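Local atomic coordinates of inositol-3-phosphate synthase (Caenorhabditis elegans, PDB entry 1VKO), a protein that belongs to the myo-inositol-1-phosphate synthase family and binds nicotinamide-adenine-dinucleotide in a domain of the Rossmann type. Residues L80-G85 with V245-N250. Sequence-based numbering, arbitrary orientation.
Sequences LLVGLG and VLWTAN. With NAD (nicotinamide-adenine-dinucleotide), chain G.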
ATOM      1  N   LEU A  80       0.182  33.377 -22.402  1.00 17.09           N
ATOM      2  CA  LEU A  80       1.535  33.684 -21.993  1.00 18.90           C
ATOM      3  C   LEU A  80       1.880  33.038 -20.668  1.00 19.02           C
ATOM      4  O   LEU A  80       1.291  33.378 -19.618  1.00 18.40           O
ATOM      5  CB  LEU A  80       1.729  35.205 -21.845  1.00 17.49           C
ATOM      6  CG  LEU A  80       1.670  36.098 -23.065  1.00 16.79           C
ATOM      7  CD1 LEU A  80       1.243  37.515 -22.658  1.00 10.48           C
ATOM      8  CD2 LEU A  80       3.009  36.097 -23.752  1.00 24.84           C
ATOM      9  N   LEU A  81       2.876  32.154 -20.671  1.00 20.45           N
ATOM     10  CA  LEU A  81       3.171  31.443 -19.418  1.00 19.12           C
ATOM     11  C   LEU A  81       4.393  31.989 -18.781  1.00 17.68           C
ATOM     12  O   LEU A  81       5.422  32.184 -19.439  1.00 24.22           O
ATOM     13  CB  LEU A  81       3.316  29.937 -19.647  1.00 18.28           C
ATOM     14  CG  LEU A  81       2.170  29.236 -20.397  1.00 21.74           C
ATOM     15  CD1 LEU A  81       2.405  27.759 -20.640  1.00 21.17           C
ATOM     16  CD2 LEU A  81       0.876  29.416 -19.641  1.00  8.51           C
ATOM     17  N   VAL A  82       4.300  32.238 -17.496  1.00 19.60           N
ATOM     18  CA  VAL A  82       5.502  32.532 -16.731  1.00 18.34           C
ATOM     19  C   VAL A  82       6.057  31.219 -16.251  1.00 21.89           C
ATOM     20  O   VAL A  82       5.334  30.385 -15.666  1.00 22.63           O
ATOM     21  CB  VAL A  82       5.242  33.498 -15.585  1.00 14.17           C
ATOM     22  CG1 VAL A  82       6.564  34.030 -15.051  1.00 12.70           C
ATOM     23  CG2 VAL A  82       4.336  34.644 -16.070  1.00 13.64           C
ATOM     24  N   GLY A  83       7.338  31.017 -16.525  1.00 24.39           N
ATOM     25  CA  GLY A  83       7.935  29.699 -16.386  1.00 22.48           C
ATOM     26  C   GLY A  83       7.681  28.896 -17.659  1.00 22.95           C
ATOM     27  O   GLY A  83       7.398  27.719 -17.600  1.00 25.80           O
ATOM     28  N   LEU A  84       7.773  29.528 -18.821  1.00 23.13           N
ATOM     29  CA  LEU A  84       7.481  28.856 -20.109  1.00 18.86           C
ATOM     30  C   LEU A  84       8.400  27.685 -20.370  1.00 21.71           C
ATOM     31  O   LEU A  84       8.010  26.737 -21.058  1.00 24.30           O
ATOM     32  CB  LEU A  84       7.569  29.830 -21.287  1.00 16.30           C
ATOM     33  CG  LEU A  84       7.421  29.280 -22.723  1.00 13.64           C
ATOM     34  CD1 LEU A  84       5.981  28.822 -23.012  1.00 13.02           C
ATOM     35  CD2 LEU A  84       7.846  30.291 -23.807  1.00 16.67           C
ATOM     36  N   GLY A  85       9.611  27.736 -19.816  1.00 22.02           N
ATOM     37  CA  GLY A  85      10.617  26.701 -20.063  1.00 20.74           C
ATOM     38  C   GLY A  85      10.653  25.593 -19.045  1.00 21.57           C
ATOM     39  O   GLY A  85      11.535  24.744 -19.097  1.00 22.86           O
ATOM     40  N   VAL A 245      -2.579  35.534 -19.236  1.00 22.09           N
ATOM     41  CA  VAL A 245      -1.289  35.321 -18.639  1.00 21.62           C
ATOM     42  C   VAL A 245      -1.428  34.333 -17.481  1.00 25.48           C
ATOM     43  O   VAL A 245      -2.362  34.421 -16.662  1.00 24.88           O
ATOM     44  CB  VAL A 245      -0.707  36.618 -18.119  1.00 25.99           C
ATOM     45  CG1 VAL A 245       0.522  36.326 -17.144  1.00  8.62           C
ATOM     46  CG2 VAL A 245      -0.338  37.509 -19.295  1.00  9.63           C
ATOM     47  N   LEU A 246      -0.501  33.386 -17.407  1.00 25.14           N
ATOM     48  CA  LEU A 246      -0.630  32.317 -16.423  1.00 22.64           C
ATOM     49  C   LEU A 246       0.718  31.974 -15.817  1.00 23.45           C
ATOM     50  O   LEU A 246       1.710  31.733 -16.537  1.00 22.76           O
ATOM     51  CB  LEU A 246      -1.286  31.075 -17.062  1.00 22.65           C
ATOM     52  CG  LEU A 246      -1.594  29.872 -16.177  1.00 23.34           C
ATOM     53  CD1 LEU A 246      -2.892  29.114 -16.633  1.00 14.94           C
ATOM     54  CD2 LEU A 246      -0.370  28.940 -16.126  1.00 11.78           C
ATOM     55  N   TRP A 247       0.741  31.963 -14.485  1.00 20.86           N
ATOM     56  CA  TRP A 247       1.926  31.659 -13.732  1.00 21.00           C
ATOM     57  C   TRP A 247       2.084  30.148 -13.492  1.00 21.36           C
ATOM     58  O   TRP A 247       1.288  29.501 -12.762  1.00 21.04           O
ATOM     59  CB  TRP A 247       1.879  32.400 -12.388  1.00 23.04           C
ATOM     60  CG  TRP A 247       3.109  32.164 -11.574  1.00 19.94           C
ATOM     61  CD1 TRP A 247       3.419  31.038 -10.851  1.00 30.30           C
ATOM     62  CD2 TRP A 247       4.218  33.056 -11.422  1.00 21.99           C
ATOM     63  NE1 TRP A 247       4.652  31.181 -10.262  1.00 25.33           N
ATOM     64  CE2 TRP A 247       5.170  32.407 -10.594  1.00 21.45           C
ATOM     65  CE3 TRP A 247       4.518  34.346 -11.915  1.00 23.19           C
ATOM     66  CZ2 TRP A 247       6.382  33.011 -10.224  1.00 14.75           C
ATOM     67  CZ3 TRP A 247       5.735  34.917 -11.591  1.00 21.93           C
ATOM     68  CH2 TRP A 247       6.646  34.257 -10.726  1.00 29.77           C
ATOM     69  N   THR A 248       3.142  29.611 -14.071  1.00 17.08           N
ATOM     70  CA  THR A 248       3.545  28.240 -13.862  1.00 16.82           C
ATOM     71  C   THR A 248       5.082  28.190 -13.747  1.00 21.90           C
ATOM     72  O   THR A 248       5.733  27.246 -14.216  1.00 22.58           O
ATOM     73  CB  THR A 248       3.002  27.297 -14.989  1.00 19.05           C
ATOM     74  OG1 THR A 248       3.469  25.966 -14.751  1.00 22.28           O
ATOM     75  CG2 THR A 248       3.563  27.636 -16.414  1.00  7.28           C
ATOM     76  N   ALA A 249       5.643  29.230 -13.127  1.00 19.74           N
ATOM     77  CA  ALA A 249       7.039  29.262 -12.687  1.00 20.82           C
ATOM     78  C   ALA A 249       7.185  28.815 -11.206  1.00 19.54           C
ATOM     79  O   ALA A 249       6.229  28.432 -10.578  1.00 22.09           O
ATOM     80  CB  ALA A 249       7.592  30.682 -12.875  1.00 20.78           C
ATOM     81  N   ASN A 250       8.387  28.842 -10.656  1.00 19.13           N
ATOM     82  CA  ASN A 250       8.598  28.296  -9.328  1.00 18.92           C
ATOM     83  C   ASN A 250       7.794  29.010  -8.277  1.00 21.48           C
ATOM     84  O   ASN A 250       7.519  30.211  -8.365  1.00 23.58           O
ATOM     85  CB  ASN A 250      10.071  28.249  -8.948  1.00 15.51           C
ATOM     86  CG  ASN A 250      10.834  27.244  -9.788  1.00 31.45           C
ATOM     87  OD1 ASN A 250      11.450  27.614 -10.803  1.00 19.30           O
ATOM     88  ND2 ASN A 250      10.700  25.943  -9.446  1.00 34.73           N
TER
HETATM   89  PA  NAD G 601       9.652  23.716 -13.101  1.00 25.23           P
HETATM   90  O1A NAD G 601      10.836  24.035 -12.321  1.00 15.07           O
HETATM   91  O2A NAD G 601       9.985  22.631 -14.040  1.00 18.41           O
HETATM   92  O5B NAD G 601       9.175  25.055 -13.804  1.00 28.60           O
HETATM   93  C5B NAD G 601       9.540  26.296 -13.280  1.00 24.71           C
HETATM   94  C4B NAD G 601      10.124  27.115 -14.416  1.00 16.86           C
HETATM   95  O4B NAD G 601       9.889  28.479 -14.145  1.00 27.42           O
HETATM   96  C3B NAD G 601      11.612  26.949 -14.538  1.00 19.58           C
HETATM   97  O3B NAD G 601      11.857  27.014 -15.934  1.00 17.06           O
HETATM   98  C2B NAD G 601      12.217  28.193 -13.952  1.00 17.79           C
HETATM   99  O2B NAD G 601      13.257  28.553 -14.860  1.00 24.24           O
HETATM  100  C1B NAD G 601      11.085  29.202 -14.113  1.00 17.26           C
HETATM  101  N9A NAD G 601      11.016  30.387 -13.219  1.00 16.04           N
HETATM  102  C8A NAD G 601      11.313  30.512 -11.896  1.00 29.17           C
HETATM  103  N7A NAD G 601      11.112  31.799 -11.536  1.00 22.19           N
HETATM  104  C5A NAD G 601      10.693  32.525 -12.589  1.00 27.77           C
HETATM  105  C6A NAD G 601      10.382  33.882 -12.783  1.00 32.19           C
HETATM  106  N6A NAD G 601      10.502  34.815 -11.825  1.00 28.02           N
HETATM  107  N1A NAD G 601      10.006  34.297 -14.035  1.00 14.67           N
HETATM  108  C2A NAD G 601       9.966  33.419 -15.079  1.00 25.60           C
HETATM  109  N3A NAD G 601      10.313  32.122 -14.877  1.00 14.80           N
HETATM  110  C4A NAD G 601      10.662  31.654 -13.660  1.00 27.36           C
HETATM  111  O3  NAD G 601       8.389  23.329 -12.161  1.00 18.80           O
HETATM  112  PN  NAD G 601       7.041  22.794 -12.817  1.00 17.82           P
HETATM  113  O1N NAD G 601       6.996  23.313 -14.210  1.00 34.71           O
HETATM  114  O2N NAD G 601       6.987  21.347 -12.590  1.00 16.31           O
HETATM  115  O5D NAD G 601       5.838  23.583 -12.068  1.00 21.97           O
HETATM  116  C5D NAD G 601       5.891  24.987 -11.884  1.00 24.86           C
HETATM  117  C4D NAD G 601       4.998  25.511 -10.743  1.00 24.67           C
HETATM  118  O4D NAD G 601       3.713  24.946 -10.825  1.00 27.08           O
HETATM  119  C3D NAD G 601       5.525  25.194  -9.338  1.00 23.94           C
HETATM  120  O3D NAD G 601       5.314  26.311  -8.520  1.00 29.51           O
HETATM  121  C2D NAD G 601       4.559  24.153  -8.831  1.00 31.80           C
HETATM  122  O2D NAD G 601       4.339  24.157  -7.430  1.00 36.09           O
HETATM  123  C1D NAD G 601       3.294  24.567  -9.532  1.00 28.92           C
HETATM  124  N1N NAD G 601       2.407  23.412  -9.453  1.00 25.40           N
HETATM  125  C2N NAD G 601       2.758  22.244 -10.054  1.00 13.40           C
HETATM  126  C3N NAD G 601       1.918  21.160  -9.940  1.00 19.34           C
HETATM  127  C7N NAD G 601       2.145  20.060 -10.906  1.00 25.56           C
HETATM  128  O7N NAD G 601       3.272  20.218 -11.748  1.00 31.73           O
HETATM  129  N7N NAD G 601       1.299  19.023 -10.956  1.00 25.15           N
HETATM  130  C4N NAD G 601       0.703  21.250  -9.231  1.00 16.31           C
HETATM  131  C5N NAD G 601       0.376  22.438  -8.614  1.00 15.55           C
HETATM  132  C6N NAD G 601       1.250  23.530  -8.723  1.00 18.21           C
HETATM  133  O   HOH W   1       6.796  25.612 -16.186  1.00 22.29           O
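Leu80, Leu81 and Val82 pair in parallel with Val245, Leu246 and Trp247, joining strands 77-82 and 242-247. Three backbone hydrogen bonds join the segments: Leu246 N to Leu80 O, Val82 N to Leu246 O, and Thr248 N to Val82 O, the last 2.8 Å long and bent to 147° at the hydrogen. Leu246 O is also met by Leu81 CA at 3.2 Å in a CA-H...O contact.

Apolar contacts form on both faces of the pairing. Leu81 and Leu246 lie side by side, with Leu81 CD2 3.8 Å from Leu246 CB. On the other face Leu80 CD1 meets Val245 CG2 at 3.7 Å. Val82 CG1, anti to the backbone N (chi1 -166°), approaches Trp247 CZ3 obliquely at 3.7 Å and also touches the adenine at C2A of NAD. Helix 281-291 packs against this face through Phe285, which meets both Val82 and Trp247. Ala249 CB sits 3.6 Å above the indole plane, offset toward its rim, and Trp247 NE1 gives a weak hydrogen bond to Ala249 O.

Past the strand ends the two segments come closer: Gly83 CA lies 3.8 Å from Ala249 CA, with Thr248 O also near, leaving no room for a side chain. At its backbone angles (phi 84°) one would also press on Val82 O. One water lies within hydrogen-bonding reach of Gly83 O and Thr248 O.

NAD lies across both turns: Ala249 CB touches adenine C4A, Ala249 O accepts a bond from O3D, and Asn250 ND2 reaches O1A weakly. Asp160, which binds Gly85 N through OD2, also bonds to NAD through OD1. Two adjacent parallel strands whose C-terminal turns receive the dinucleotide, the first running through a glycine-rich turn into helix 87-100, are characteristic of the Rossmann fold.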